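Local structure of cellulase CEL9M (Clostridium cellulolyticum, 1IA6) at residues Tyr117-Gly122 and Gly137-Leu142; Phe209-Ala214 and Asp258-Ala263; Ala217-Thr222 and Ala264-Gln269. The protein probably hydrolyses internal beta-1,4-glucosidic linkages in cellulose and related beta-glucans, acting as a family 9 glycoside hydrolase that binds zinc and calcium. All coordinates share one frame; numbering follows the deposited sequence.

Contact 1 of 3, residues Tyr117-Gly122 and Gly137-Leu142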
ATOM      1  N   TYR A 117      -5.472 -11.560 -11.270  1.00 10.15           N
ATOM      2  CA  TYR A 117      -4.989 -10.363 -10.590  1.00 10.13           C
ATOM      3  C   TYR A 117      -5.475  -8.998 -11.061  1.00  9.60           C
ATOM      4  O   TYR A 117      -5.004  -7.973 -10.570  1.00 11.44           O
ATOM      5  CB  TYR A 117      -3.457 -10.391 -10.524  1.00  9.61           C
ATOM      6  CG  TYR A 117      -2.729 -10.363 -11.849  1.00 11.00           C
ATOM      7  CD1 TYR A 117      -2.583  -9.175 -12.563  1.00  8.72           C
ATOM      8  CD2 TYR A 117      -2.122 -11.517 -12.355  1.00 10.11           C
ATOM      9  CE1 TYR A 117      -1.839  -9.132 -13.747  1.00 10.58           C
ATOM     10  CE2 TYR A 117      -1.380 -11.486 -13.531  1.00 10.43           C
ATOM     11  CZ  TYR A 117      -1.239 -10.291 -14.220  1.00 10.86           C
ATOM     12  OH  TYR A 117      -0.482 -10.254 -15.367  1.00 12.25           O
ATOM     13  N   GLN A 118      -6.400  -8.963 -12.011  1.00  8.90           N
ATOM     14  CA  GLN A 118      -6.956  -7.683 -12.423  1.00  8.74           C
ATOM     15  C   GLN A 118      -8.395  -7.838 -12.857  1.00  9.90           C
ATOM     16  O   GLN A 118      -8.714  -8.649 -13.726  1.00  9.61           O
ATOM     17  CB  GLN A 118      -6.167  -7.001 -13.550  1.00  8.38           C
ATOM     18  CG  GLN A 118      -6.726  -5.580 -13.801  1.00  8.53           C
ATOM     19  CD  GLN A 118      -5.935  -4.741 -14.790  1.00  9.55           C
ATOM     20  OE1 GLN A 118      -4.705  -4.715 -14.765  1.00  9.53           O
ATOM     21  NE2 GLN A 118      -6.649  -4.025 -15.655  1.00  9.72           N
ATOM     22  N   VAL A 119      -9.267  -7.070 -12.217  1.00  8.99           N
ATOM     23  CA  VAL A 119     -10.683  -7.073 -12.540  1.00  9.81           C
ATOM     24  C   VAL A 119     -11.004  -5.656 -12.979  1.00 10.04           C
ATOM     25  O   VAL A 119     -10.790  -4.704 -12.224  1.00  9.30           O
ATOM     26  CB  VAL A 119     -11.539  -7.440 -11.317  1.00  9.40           C
ATOM     27  CG1 VAL A 119     -13.022  -7.236 -11.628  1.00 11.73           C
ATOM     28  CG2 VAL A 119     -11.275  -8.887 -10.932  1.00 10.50           C
ATOM     29  N   GLY A 120     -11.503  -5.527 -14.204  1.00 10.31           N
ATOM     30  CA  GLY A 120     -11.826  -4.223 -14.755  1.00 11.01           C
ATOM     31  C   GLY A 120     -10.802  -3.829 -15.804  1.00 11.35           C
ATOM     32  O   GLY A 120      -9.695  -4.370 -15.844  1.00 10.11           O
ATOM     33  N   GLU A 121     -11.170  -2.890 -16.667  1.00 10.89           N
ATOM     34  CA  GLU A 121     -10.270  -2.421 -17.714  1.00 10.62           C
ATOM     35  C   GLU A 121     -10.124  -0.918 -17.483  1.00 10.90           C
ATOM     36  O   GLU A 121     -11.104  -0.176 -17.544  1.00 10.92           O
ATOM     37  CB  GLU A 121     -10.874  -2.722 -19.092  1.00 11.71           C
ATOM     38  CG  GLU A 121      -9.926  -2.517 -20.264  1.00 11.55           C
ATOM     39  CD  GLU A 121      -9.702  -1.058 -20.586  1.00 10.61           C
ATOM     40  OE1 GLU A 121     -10.684  -0.369 -20.934  1.00 12.15           O
ATOM     41  OE2 GLU A 121      -8.549  -0.596 -20.494  1.00 12.14           O
ATOM     42  N   GLY A 122      -8.897  -0.490 -17.195  1.00 10.18           N
ATOM     43  CA  GLY A 122      -8.618   0.905 -16.895  1.00 11.16           C
ATOM     44  C   GLY A 122      -9.172   2.006 -17.782  1.00 11.92           C
ATOM     45  O   GLY A 122      -9.748   2.977 -17.287  1.00 10.96           O
ATOM     46  N   GLY A 137     -23.081  -3.374 -15.618  0.50 25.18           N
ATOM     47  CA  GLY A 137     -22.454  -3.949 -16.788  0.50 27.68           C
ATOM     48  C   GLY A 137     -21.497  -5.058 -16.414  0.50 29.09           C
ATOM     49  O   GLY A 137     -21.558  -5.600 -15.310  0.50 29.66           O
ATOM     50  N   GLN A 138     -20.601  -5.388 -17.335  0.50 30.03           N
ATOM     51  CA  GLN A 138     -19.630  -6.446 -17.108  0.50 30.54           C
ATOM     52  C   GLN A 138     -18.183  -5.986 -17.065  0.50 29.07           C
ATOM     53  O   GLN A 138     -17.698  -5.338 -17.988  0.50 30.04           O
ATOM     54  CB  GLN A 138     -19.755  -7.516 -18.198  0.50 32.29           C
ATOM     55  CG  GLN A 138     -20.747  -8.626 -17.905  0.50 35.02           C
ATOM     56  CD  GLN A 138     -20.337  -9.470 -16.713  0.50 36.30           C
ATOM     57  OE1 GLN A 138     -20.948  -9.401 -15.647  0.50 37.54           O
ATOM     58  NE2 GLN A 138     -19.288 -10.269 -16.886  0.50 37.05           N
ATOM     59  N   ARG A 139     -17.502  -6.312 -15.973  1.00 26.98           N
ATOM     60  CA  ARG A 139     -16.086  -6.013 -15.843  1.00 22.99           C
ATOM     61  C   ARG A 139     -15.327  -7.268 -16.232  1.00 18.98           C
ATOM     62  O   ARG A 139     -15.666  -8.367 -15.796  1.00 17.09           O
ATOM     63  CB  ARG A 139     -15.736  -5.643 -14.401  1.00 23.16           C
ATOM     64  CG  ARG A 139     -15.691  -4.156 -14.132  1.00 22.05           C
ATOM     65  CD  ARG A 139     -16.466  -3.822 -12.878  1.00 19.95           C
ATOM     66  NE  ARG A 139     -15.874  -4.361 -11.652  1.00 17.09           N
ATOM     67  CZ  ARG A 139     -14.956  -3.730 -10.923  1.00 16.37           C
ATOM     68  NH1 ARG A 139     -14.510  -2.538 -11.300  1.00 13.76           N
ATOM     69  NH2 ARG A 139     -14.514  -4.272  -9.793  1.00 13.39           N
ATOM     70  N   PRO A 140     -14.292  -7.125 -17.064  1.00 15.46           N
ATOM     71  CA  PRO A 140     -13.521  -8.296 -17.475  1.00 14.69           C
ATOM     72  C   PRO A 140     -12.459  -8.704 -16.462  1.00 15.02           C
ATOM     73  O   PRO A 140     -11.847  -7.855 -15.812  1.00 13.24           O
ATOM     74  CB  PRO A 140     -12.891  -7.839 -18.784  1.00 15.76           C
ATOM     75  CG  PRO A 140     -12.597  -6.389 -18.499  1.00 16.33           C
ATOM     76  CD  PRO A 140     -13.874  -5.926 -17.815  1.00 15.73           C
ATOM     77  N   SER A 141     -12.271 -10.009 -16.308  1.00 12.90           N
ATOM     78  CA  SER A 141     -11.228 -10.530 -15.433  1.00 14.41           C
ATOM     79  C   SER A 141     -10.095 -10.538 -16.454  1.00 14.23           C
ATOM     80  O   SER A 141      -9.754 -11.568 -17.038  1.00 15.85           O
ATOM     81  CB  SER A 141     -11.589 -11.940 -14.973  1.00 14.52           C
ATOM     82  OG  SER A 141     -12.835 -11.925 -14.295  1.00 13.96           O
ATOM     83  N   LEU A 142      -9.539  -9.351 -16.669  1.00 13.38           N
ATOM     84  CA  LEU A 142      -8.514  -9.110 -17.676  1.00 11.93           C
ATOM     85  C   LEU A 142      -7.213  -9.905 -17.668  1.00 12.75           C
ATOM     86  O   LEU A 142      -6.786 -10.391 -18.718  1.00 11.95           O
ATOM     87  CB  LEU A 142      -8.189  -7.614 -17.704  1.00 11.47           C
ATOM     88  CG  LEU A 142      -7.603  -7.081 -19.013  1.00 13.26           C
ATOM     89  CD1 LEU A 142      -8.571  -7.377 -20.161  1.00 15.44           C
ATOM     90  CD2 LEU A 142      -7.358  -5.588 -18.899  1.00 14.53           C
TER
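G120 meets P140 through the backbone: G120 N donates to P140 O at 2.9 Å in a nearly straight bond (177°). The same oxygen takes a weak bond from L142 N, which closes an inverse gamma turn centred on S141. Two CA-H...O contacts extend this pairing, V119 CA to P140 O at 3.6 Å and S141 CA to Q118 O. G120 takes backbone angles that only glycine adopts readily. On the polar side, the Q118 chain, extended beyond CG, carries NE2 to G120 O (3.1 Å, 172° at the hydrogen), and Q201 takes a second bond from NE2. Van der Waals contacts finish the join. V119 CG1, anti to the backbone N (chi1 172°), rests 3.8 Å from R139 NH2, the two side chains crossing at about a right angle. L142 runs beside Q118, its CD2 3.7 Å from NE2, while P140 CG lies against E121 CB. R139 is held by a salt bridge to D42 and a bond to H60 O. Its side chain comes within about 5 Å of the zinc ion, so R139, in the loop leading to strand 143-145 and packed against the end of strand 115-119, borders the C22, C38, H39 and H55 zinc site.

Contact 2 of 3, residues Phe209-Ala214 and Asp258-Ala263. With CA (calcium ion), chain B.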
ATOM      1  N   PHE A 209      11.180  -7.614 -10.723  1.00  9.62           N
ATOM      2  CA  PHE A 209      10.525  -8.671  -9.957  1.00 10.13           C
ATOM      3  C   PHE A 209      11.480  -9.355  -8.976  1.00  9.95           C
ATOM      4  O   PHE A 209      11.040 -10.012  -8.035  1.00 10.13           O
ATOM      5  CB  PHE A 209       9.872  -9.701 -10.892  1.00 11.46           C
ATOM      6  CG  PHE A 209      10.844 -10.461 -11.747  1.00 12.43           C
ATOM      7  CD1 PHE A 209      11.584 -11.512 -11.219  1.00 14.53           C
ATOM      8  CD2 PHE A 209      11.020 -10.122 -13.085  1.00 14.86           C
ATOM      9  CE1 PHE A 209      12.487 -12.216 -12.010  1.00 14.54           C
ATOM     10  CE2 PHE A 209      11.922 -10.820 -13.884  1.00 14.99           C
ATOM     11  CZ  PHE A 209      12.655 -11.867 -13.345  1.00 15.02           C
ATOM     12  N   GLY A 210      12.782  -9.188  -9.186  1.00  8.67           N
ATOM     13  CA  GLY A 210      13.754  -9.799  -8.292  1.00  9.06           C
ATOM     14  C   GLY A 210      13.610  -9.270  -6.875  1.00  7.87           C
ATOM     15  O   GLY A 210      13.819  -9.991  -5.898  1.00  8.68           O
ATOM     16  N   ASP A 211      13.252  -7.998  -6.766  1.00  7.83           N
ATOM     17  CA  ASP A 211      13.055  -7.367  -5.469  1.00  7.81           C
ATOM     18  C   ASP A 211      11.868  -8.013  -4.752  1.00  6.80           C
ATOM     19  O   ASP A 211      11.937  -8.328  -3.563  1.00  7.08           O
ATOM     20  CB  ASP A 211      12.819  -5.857  -5.651  1.00  9.39           C
ATOM     21  CG  ASP A 211      11.717  -5.543  -6.661  1.00  9.39           C
ATOM     22  OD1 ASP A 211      11.651  -6.205  -7.718  1.00  8.43           O
ATOM     23  OD2 ASP A 211      10.923  -4.614  -6.407  1.00 10.32           O
ATOM     24  N   ASP A 212      10.779  -8.222  -5.483  1.00  7.11           N
ATOM     25  CA  ASP A 212       9.585  -8.825  -4.906  1.00  6.43           C
ATOM     26  C   ASP A 212       9.807 -10.280  -4.494  1.00  7.16           C
ATOM     27  O   ASP A 212       9.374 -10.701  -3.421  1.00  6.83           O
ATOM     28  CB  ASP A 212       8.436  -8.700  -5.907  1.00  5.63           C
ATOM     29  CG  ASP A 212       8.184  -7.259  -6.295  1.00  7.16           C
ATOM     30  OD1 ASP A 212       7.549  -6.530  -5.506  1.00  7.75           O
ATOM     31  OD2 ASP A 212       8.652  -6.845  -7.375  1.00  6.26           O
ATOM     32  N   LEU A 213      10.481 -11.053  -5.341  1.00  7.34           N
ATOM     33  CA  LEU A 213      10.754 -12.448  -5.010  1.00  8.86           C
ATOM     34  C   LEU A 213      11.581 -12.549  -3.731  1.00  9.30           C
ATOM     35  O   LEU A 213      11.303 -13.378  -2.865  1.00  8.74           O
ATOM     36  CB  LEU A 213      11.507 -13.138  -6.151  1.00  8.62           C
ATOM     37  CG  LEU A 213      10.677 -13.590  -7.354  1.00  9.72           C
ATOM     38  CD1 LEU A 213      11.609 -14.041  -8.469  1.00 11.35           C
ATOM     39  CD2 LEU A 213       9.749 -14.728  -6.944  1.00 10.90           C
ATOM     40  N   ALA A 214      12.602 -11.702  -3.620  1.00  8.38           N
ATOM     41  CA  ALA A 214      13.475 -11.700  -2.449  1.00  9.45           C
ATOM     42  C   ALA A 214      12.669 -11.336  -1.209  1.00  8.42           C
ATOM     43  O   ALA A 214      12.783 -11.976  -0.167  1.00  8.64           O
ATOM     44  CB  ALA A 214      14.610 -10.706  -2.646  1.00 10.04           C
ATOM     45  N   ASP A 258       9.162  -0.739  -6.732  1.00  8.17           N
ATOM     46  CA  ASP A 258      10.514  -0.925  -6.208  1.00  9.52           C
ATOM     47  C   ASP A 258      10.538  -1.346  -4.742  1.00  8.09           C
ATOM     48  O   ASP A 258      10.272  -0.544  -3.847  1.00  7.39           O
ATOM     49  CB  ASP A 258      11.305   0.377  -6.411  1.00 12.45           C
ATOM     50  CG  ASP A 258      12.725   0.302  -5.873  1.00 15.32           C
ATOM     51  OD1 ASP A 258      13.211  -0.810  -5.585  1.00 17.32           O
ATOM     52  OD2 ASP A 258      13.357   1.369  -5.748  1.00 21.02           O
ATOM     53  N   MET A 259      10.857  -2.615  -4.504  1.00  8.60           N
ATOM     54  CA  MET A 259      10.918  -3.142  -3.147  1.00  8.03           C
ATOM     55  C   MET A 259      12.332  -3.564  -2.763  1.00  9.02           C
ATOM     56  O   MET A 259      12.519  -4.339  -1.828  1.00  8.47           O
ATOM     57  CB  MET A 259       9.963  -4.333  -3.000  1.00  8.72           C
ATOM     58  CG  MET A 259       8.492  -3.944  -2.969  1.00  8.80           C
ATOM     59  SD  MET A 259       8.092  -2.947  -1.522  1.00 10.16           S
ATOM     60  CE  MET A 259       7.945  -4.233  -0.274  1.00 12.35           C
ATOM     61  N   TYR A 260      13.327  -3.044  -3.478  1.00  9.23           N
ATOM     62  CA  TYR A 260      14.718  -3.382  -3.193  1.00  9.99           C
ATOM     63  C   TYR A 260      15.202  -2.952  -1.815  1.00 11.47           C
ATOM     64  O   TYR A 260      15.971  -3.674  -1.180  1.00 11.70           O
ATOM     65  CB  TYR A 260      15.637  -2.799  -4.270  1.00 10.02           C
ATOM     66  CG  TYR A 260      15.641  -3.618  -5.537  1.00 11.36           C
ATOM     67  CD1 TYR A 260      16.288  -4.854  -5.586  1.00 13.28           C
ATOM     68  CD2 TYR A 260      14.951  -3.192  -6.671  1.00 12.60           C
ATOM     69  CE1 TYR A 260      16.242  -5.646  -6.733  1.00 14.49           C
ATOM     70  CE2 TYR A 260      14.898  -3.978  -7.820  1.00 12.20           C
ATOM     71  CZ  TYR A 260      15.545  -5.200  -7.842  1.00 12.89           C
ATOM     72  OH  TYR A 260      15.484  -5.985  -8.968  1.00 15.15           O
ATOM     73  N   VAL A 261      14.761  -1.789  -1.341  1.00 11.26           N
ATOM     74  CA  VAL A 261      15.191  -1.318  -0.027  1.00 12.21           C
ATOM     75  C   VAL A 261      14.591  -2.180   1.089  1.00 11.76           C
ATOM     76  O   VAL A 261      15.305  -2.633   1.984  1.00 12.01           O
ATOM     77  CB  VAL A 261      14.829   0.172   0.182  1.00 12.44           C
ATOM     78  CG1 VAL A 261      15.282   0.635   1.561  1.00 14.50           C
ATOM     79  CG2 VAL A 261      15.497   1.016  -0.893  1.00 14.83           C
ATOM     80  N   PRO A 262      13.269  -2.415   1.058  1.00  9.93           N
ATOM     81  CA  PRO A 262      12.679  -3.248   2.112  1.00  9.63           C
ATOM     82  C   PRO A 262      13.303  -4.649   2.120  1.00 10.39           C
ATOM     83  O   PRO A 262      13.571  -5.217   3.181  1.00 10.09           O
ATOM     84  CB  PRO A 262      11.201  -3.283   1.734  1.00 10.88           C
ATOM     85  CG  PRO A 262      10.987  -1.942   1.123  1.00 11.57           C
ATOM     86  CD  PRO A 262      12.219  -1.756   0.260  1.00  9.67           C
ATOM     87  N   ALA A 263      13.537  -5.201   0.933  1.00  8.73           N
ATOM     88  CA  ALA A 263      14.122  -6.535   0.834  1.00 10.14           C
ATOM     89  C   ALA A 263      15.530  -6.544   1.418  1.00 10.27           C
ATOM     90  O   ALA A 263      15.903  -7.479   2.125  1.00  9.59           O
ATOM     91  CB  ALA A 263      14.146  -7.003  -0.622  1.00  9.49           C
TER
HETATM   92 CA    CA B1263       9.355  -4.756  -8.310  1.00  6.92          CA
HETATM   93  O   HOH W   1       7.701  -4.076  -6.664  1.00 10.25           O
HETATM   94  O   HOH W   2       7.428  -4.379  -9.676  1.00  9.24           O
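D211 turns its CG, and with it the carboxylate, toward the calcium ion by placing it between the backbone N and the carbonyl carbon (chi1 52°), while Y260 holds its CG anti to the carbonyl carbon (chi1 -79°), and its ring comes to lie under D211 CB. The setting is a calcium site at the N-terminal ends of helices 210-224 and 260-271 in the alpha/alpha barrel of family 9 enzymes. D211 CB stands 3.3 Å from the centroid of the Y260 ring, almost on its normal, a CH-pi contact over the face. The carboxylate plane is inclined only 19° to the ring and stacks on it.

Both oxygens of D211 reach the metal, OD2 at 2.5 Å and OD1 at 2.8 Å from the calcium ion. OD2 has a further task: on its anti lone pair it accepts from M259 N at 2.8 Å, so a first-shell ligand also grips the N-cap residue of the second helix. D212 supplies one more bond, OD2 to calcium at 2.4 Å, and crosses M259, whose CG lies near OD1. Two waters, S208 through both OG and O, and D257 O complete eight ligand atoms. The calcium ion probably offsets the repulsion between the D211 and D212 carboxylates, and E157, another acid, lies close to D212.

The second helix start is further shaped by an Asx turn, in which D258 OD1 accepts from Y260 N at 3.1 Å. One turn deeper, A214 CB and A263 CB touch at 4.2 Å, and A263 CB also sits against D211 O. The non-ligating D212 oxygen is tied in too: water 1, itself bound to calcium, donates to D212 OD1 at 2.7 Å.

Contact 3 of 3, residues Ala217-Thr222 and Ala264-Gln269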
ATOM      1  N   ALA A 217      10.375 -14.081  -0.195  1.00  8.42           N
ATOM      2  CA  ALA A 217      11.191 -15.161   0.339  1.00  8.44           C
ATOM      3  C   ALA A 217      11.593 -14.916   1.793  1.00  9.13           C
ATOM      4  O   ALA A 217      11.600 -15.847   2.597  1.00  9.73           O
ATOM      5  CB  ALA A 217      12.438 -15.351  -0.530  1.00  7.53           C
ATOM      6  N   THR A 218      11.922 -13.672   2.142  1.00  8.97           N
ATOM      7  CA  THR A 218      12.317 -13.392   3.519  1.00  8.73           C
ATOM      8  C   THR A 218      11.160 -13.638   4.486  1.00  9.15           C
ATOM      9  O   THR A 218      11.376 -14.076   5.614  1.00  9.12           O
ATOM     10  CB  THR A 218      12.841 -11.942   3.714  1.00  8.43           C
ATOM     11  OG1 THR A 218      11.779 -11.003   3.521  1.00 10.26           O
ATOM     12  CG2 THR A 218      13.976 -11.646   2.737  1.00  8.38           C
ATOM     13  N   TRP A 219       9.933 -13.369   4.050  1.00  7.95           N
ATOM     14  CA  TRP A 219       8.785 -13.593   4.922  1.00  8.54           C
ATOM     15  C   TRP A 219       8.491 -15.081   5.078  1.00  8.62           C
ATOM     16  O   TRP A 219       8.137 -15.538   6.163  1.00  9.35           O
ATOM     17  CB  TRP A 219       7.557 -12.839   4.402  1.00  7.09           C
ATOM     18  CG  TRP A 219       7.679 -11.374   4.669  1.00  6.47           C
ATOM     19  CD1 TRP A 219       7.845 -10.379   3.749  1.00  8.36           C
ATOM     20  CD2 TRP A 219       7.747 -10.747   5.956  1.00  7.45           C
ATOM     21  NE1 TRP A 219       8.019  -9.171   4.384  1.00  9.88           N
ATOM     22  CE2 TRP A 219       7.964  -9.369   5.739  1.00  8.09           C
ATOM     23  CE3 TRP A 219       7.650 -11.218   7.275  1.00  8.49           C
ATOM     24  CZ2 TRP A 219       8.088  -8.453   6.792  1.00 10.60           C
ATOM     25  CZ3 TRP A 219       7.775 -10.308   8.323  1.00  9.72           C
ATOM     26  CH2 TRP A 219       7.993  -8.940   8.073  1.00  9.79           C
ATOM     27  N   LEU A 220       8.648 -15.844   4.002  1.00  7.64           N
ATOM     28  CA  LEU A 220       8.413 -17.278   4.093  1.00  9.34           C
ATOM     29  C   LEU A 220       9.443 -17.884   5.041  1.00  9.95           C
ATOM     30  O   LEU A 220       9.164 -18.869   5.723  1.00 11.38           O
ATOM     31  CB  LEU A 220       8.477 -17.922   2.704  1.00  8.59           C
ATOM     32  CG  LEU A 220       7.163 -17.735   1.930  1.00 10.16           C
ATOM     33  CD1 LEU A 220       7.354 -18.055   0.457  1.00 13.17           C
ATOM     34  CD2 LEU A 220       6.091 -18.620   2.547  1.00 12.28           C
ATOM     35  N   TYR A 221      10.634 -17.291   5.099  1.00 10.92           N
ATOM     36  CA  TYR A 221      11.656 -17.789   6.015  1.00 12.21           C
ATOM     37  C   TYR A 221      11.215 -17.512   7.452  1.00 11.82           C
ATOM     38  O   TYR A 221      11.273 -18.384   8.312  1.00 11.27           O
ATOM     39  CB  TYR A 221      13.004 -17.107   5.777  1.00 12.92           C
ATOM     40  CG  TYR A 221      14.025 -17.474   6.835  1.00 13.42           C
ATOM     41  CD1 TYR A 221      14.540 -18.768   6.914  1.00 14.52           C
ATOM     42  CD2 TYR A 221      14.435 -16.542   7.789  1.00 14.75           C
ATOM     43  CE1 TYR A 221      15.442 -19.126   7.923  1.00 16.84           C
ATOM     44  CE2 TYR A 221      15.334 -16.888   8.801  1.00 15.10           C
ATOM     45  CZ  TYR A 221      15.832 -18.179   8.862  1.00 16.87           C
ATOM     46  OH  TYR A 221      16.719 -18.521   9.858  1.00 17.01           O
ATOM     47  N   THR A 222      10.778 -16.285   7.709  1.00 11.08           N
ATOM     48  CA  THR A 222      10.336 -15.910   9.046  1.00 12.01           C
ATOM     49  C   THR A 222       9.204 -16.818   9.541  1.00 13.38           C
ATOM     50  O   THR A 222       9.139 -17.159  10.720  1.00 13.21           O
ATOM     51  CB  THR A 222       9.852 -14.447   9.079  1.00 12.67           C
ATOM     52  OG1 THR A 222      10.933 -13.579   8.714  1.00 12.12           O
ATOM     53  CG2 THR A 222       9.355 -14.073  10.473  1.00 11.37           C
ATOM     54  N   ALA A 264      16.307  -5.503   1.131  1.00  9.67           N
ATOM     55  CA  ALA A 264      17.667  -5.411   1.654  1.00 10.43           C
ATOM     56  C   ALA A 264      17.639  -5.257   3.171  1.00  9.47           C
ATOM     57  O   ALA A 264      18.482  -5.812   3.874  1.00 10.15           O
ATOM     58  CB  ALA A 264      18.401  -4.234   1.022  1.00  9.25           C
ATOM     59  N   LEU A 265      16.675  -4.498   3.680  1.00  9.62           N
ATOM     60  CA  LEU A 265      16.563  -4.307   5.123  1.00 10.63           C
ATOM     61  C   LEU A 265      16.364  -5.652   5.829  1.00 10.63           C
ATOM     62  O   LEU A 265      17.041  -5.951   6.815  1.00 10.26           O
ATOM     63  CB  LEU A 265      15.393  -3.374   5.454  1.00 11.11           C
ATOM     64  CG  LEU A 265      15.064  -3.150   6.935  1.00 14.51           C
ATOM     65  CD1 LEU A 265      16.231  -2.476   7.638  1.00 17.30           C
ATOM     66  CD2 LEU A 265      13.819  -2.282   7.050  1.00 16.57           C
ATOM     67  N   ARG A 266      15.445  -6.467   5.318  1.00  9.63           N
ATOM     68  CA  ARG A 266      15.180  -7.764   5.931  1.00 10.43           C
ATOM     69  C   ARG A 266      16.353  -8.731   5.787  1.00 11.01           C
ATOM     70  O   ARG A 266      16.633  -9.513   6.701  1.00 10.92           O
ATOM     71  CB  ARG A 266      13.909  -8.394   5.343  1.00 11.60           C
ATOM     72  CG  ARG A 266      12.655  -7.555   5.552  1.00 13.03           C
ATOM     73  CD  ARG A 266      11.455  -8.434   5.882  1.00 13.77           C
ATOM     74  NE  ARG A 266      11.515  -8.931   7.254  1.00 13.93           N
ATOM     75  CZ  ARG A 266      11.339 -10.202   7.604  1.00 14.65           C
ATOM     76  NH1 ARG A 266      11.093 -11.121   6.684  1.00 14.04           N
ATOM     77  NH2 ARG A 266      11.407 -10.554   8.880  1.00 14.96           N
ATOM     78  N   LEU A 267      17.040  -8.683   4.650  1.00 10.71           N
ATOM     79  CA  LEU A 267      18.184  -9.565   4.435  1.00 11.63           C
ATOM     80  C   LEU A 267      19.357  -9.188   5.339  1.00 12.44           C
ATOM     81  O   LEU A 267      20.126 -10.054   5.761  1.00 12.09           O
ATOM     82  CB  LEU A 267      18.611  -9.545   2.962  1.00 12.43           C
ATOM     83  CG  LEU A 267      17.757 -10.429   2.047  1.00 11.74           C
ATOM     84  CD1 LEU A 267      18.234 -10.306   0.601  1.00 12.23           C
ATOM     85  CD2 LEU A 267      17.850 -11.880   2.514  1.00 12.06           C
ATOM     86  N   ALA A 268      19.491  -7.900   5.644  1.00 13.27           N
ATOM     87  CA  ALA A 268      20.564  -7.455   6.528  1.00 14.20           C
ATOM     88  C   ALA A 268      20.296  -8.027   7.913  1.00 15.00           C
ATOM     89  O   ALA A 268      21.202  -8.501   8.593  1.00 14.93           O
ATOM     90  CB  ALA A 268      20.602  -5.928   6.594  1.00 14.01           C
ATOM     91  N   GLN A 269      19.028  -7.990   8.314  0.50 15.70           N
ATOM     92  CA  GLN A 269      18.596  -8.485   9.617  0.50 16.53           C
ATOM     93  C   GLN A 269      18.747  -9.996   9.738  0.50 15.99           C
ATOM     94  O   GLN A 269      19.204 -10.507  10.761  0.50 15.54           O
ATOM     95  CB  GLN A 269      17.132  -8.098   9.841  0.50 19.53           C
ATOM     96  CG  GLN A 269      16.572  -8.457  11.205  0.50 24.41           C
ATOM     97  CD  GLN A 269      15.146  -7.971  11.382  0.50 26.90           C
ATOM     98  OE1 GLN A 269      14.701  -7.051  10.693  0.50 29.57           O
ATOM     99  NE2 GLN A 269      14.426  -8.574  12.319  0.50 28.25           N
TER
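R266 reaches across to two threonines of the neighbouring helix. Its NH2 donates to T222 OG1 at 3.1 Å, with the hydroxyl oxygen lying almost exactly in the guanidinium plane. NH1 makes a weak bond to T218 OG1 at 3.2 Å; that hydroxyl, set between its own backbone N and carbonyl carbon (chi1 67°), is also bonded to W215 O one turn back. T222 OG1 and the T218 carbonyl O lie at the guanidinium edge, and one face of the cation is given to an aromatic ring.

W219 takes that face. The guanidinium lies flat on the indole, the planes 7° apart, and R266 CZ is 3.5 Å from the centroid of the six-membered ring, a cation-pi contact over the face. NH1 sits above W219 CD2 at 3.4 Å, whereas the aliphatic CD covers the CE2 and CZ2 side, 3.5 Å from CZ2. Bends at chi2 and chi3 carry CD and NE over the indole. Farther out, T218 CG2 meets L267 CD2 at 3.9 Å. Around the tryptophan, W215 and Y79 meet its ring edge-to-face.

The helical segments 217-222 and 264-269 run in the same general direction, 39° apart, with 10.4 Å between their axes at closest approach. Such roughly parallel partners, separated in sequence by helix 228-236, are consistent with neighbouring helices of one layer in an alpha/alpha barrel.

Contacts 2 and 3 are successive levels of one interface: both join helix 210-224 to helix 260-271, their centres lie about 10 Å apart, and their segments alternate along the chain. The calcium ion marks the helix starts at contact 2, while at contact 3 the interface is carried by an arginine, with the W219 side chain about 13 Å from the calcium ion. Contact 1 belongs to a different part of the domain, its centre about 27 Å from that of contact 2 and 34 Å from that of contact 3. Contact 2 thus supplies calcium ligands, and contact 1 lies beside the zinc site; none of the three contains the predicted active-site residues D401 and E410.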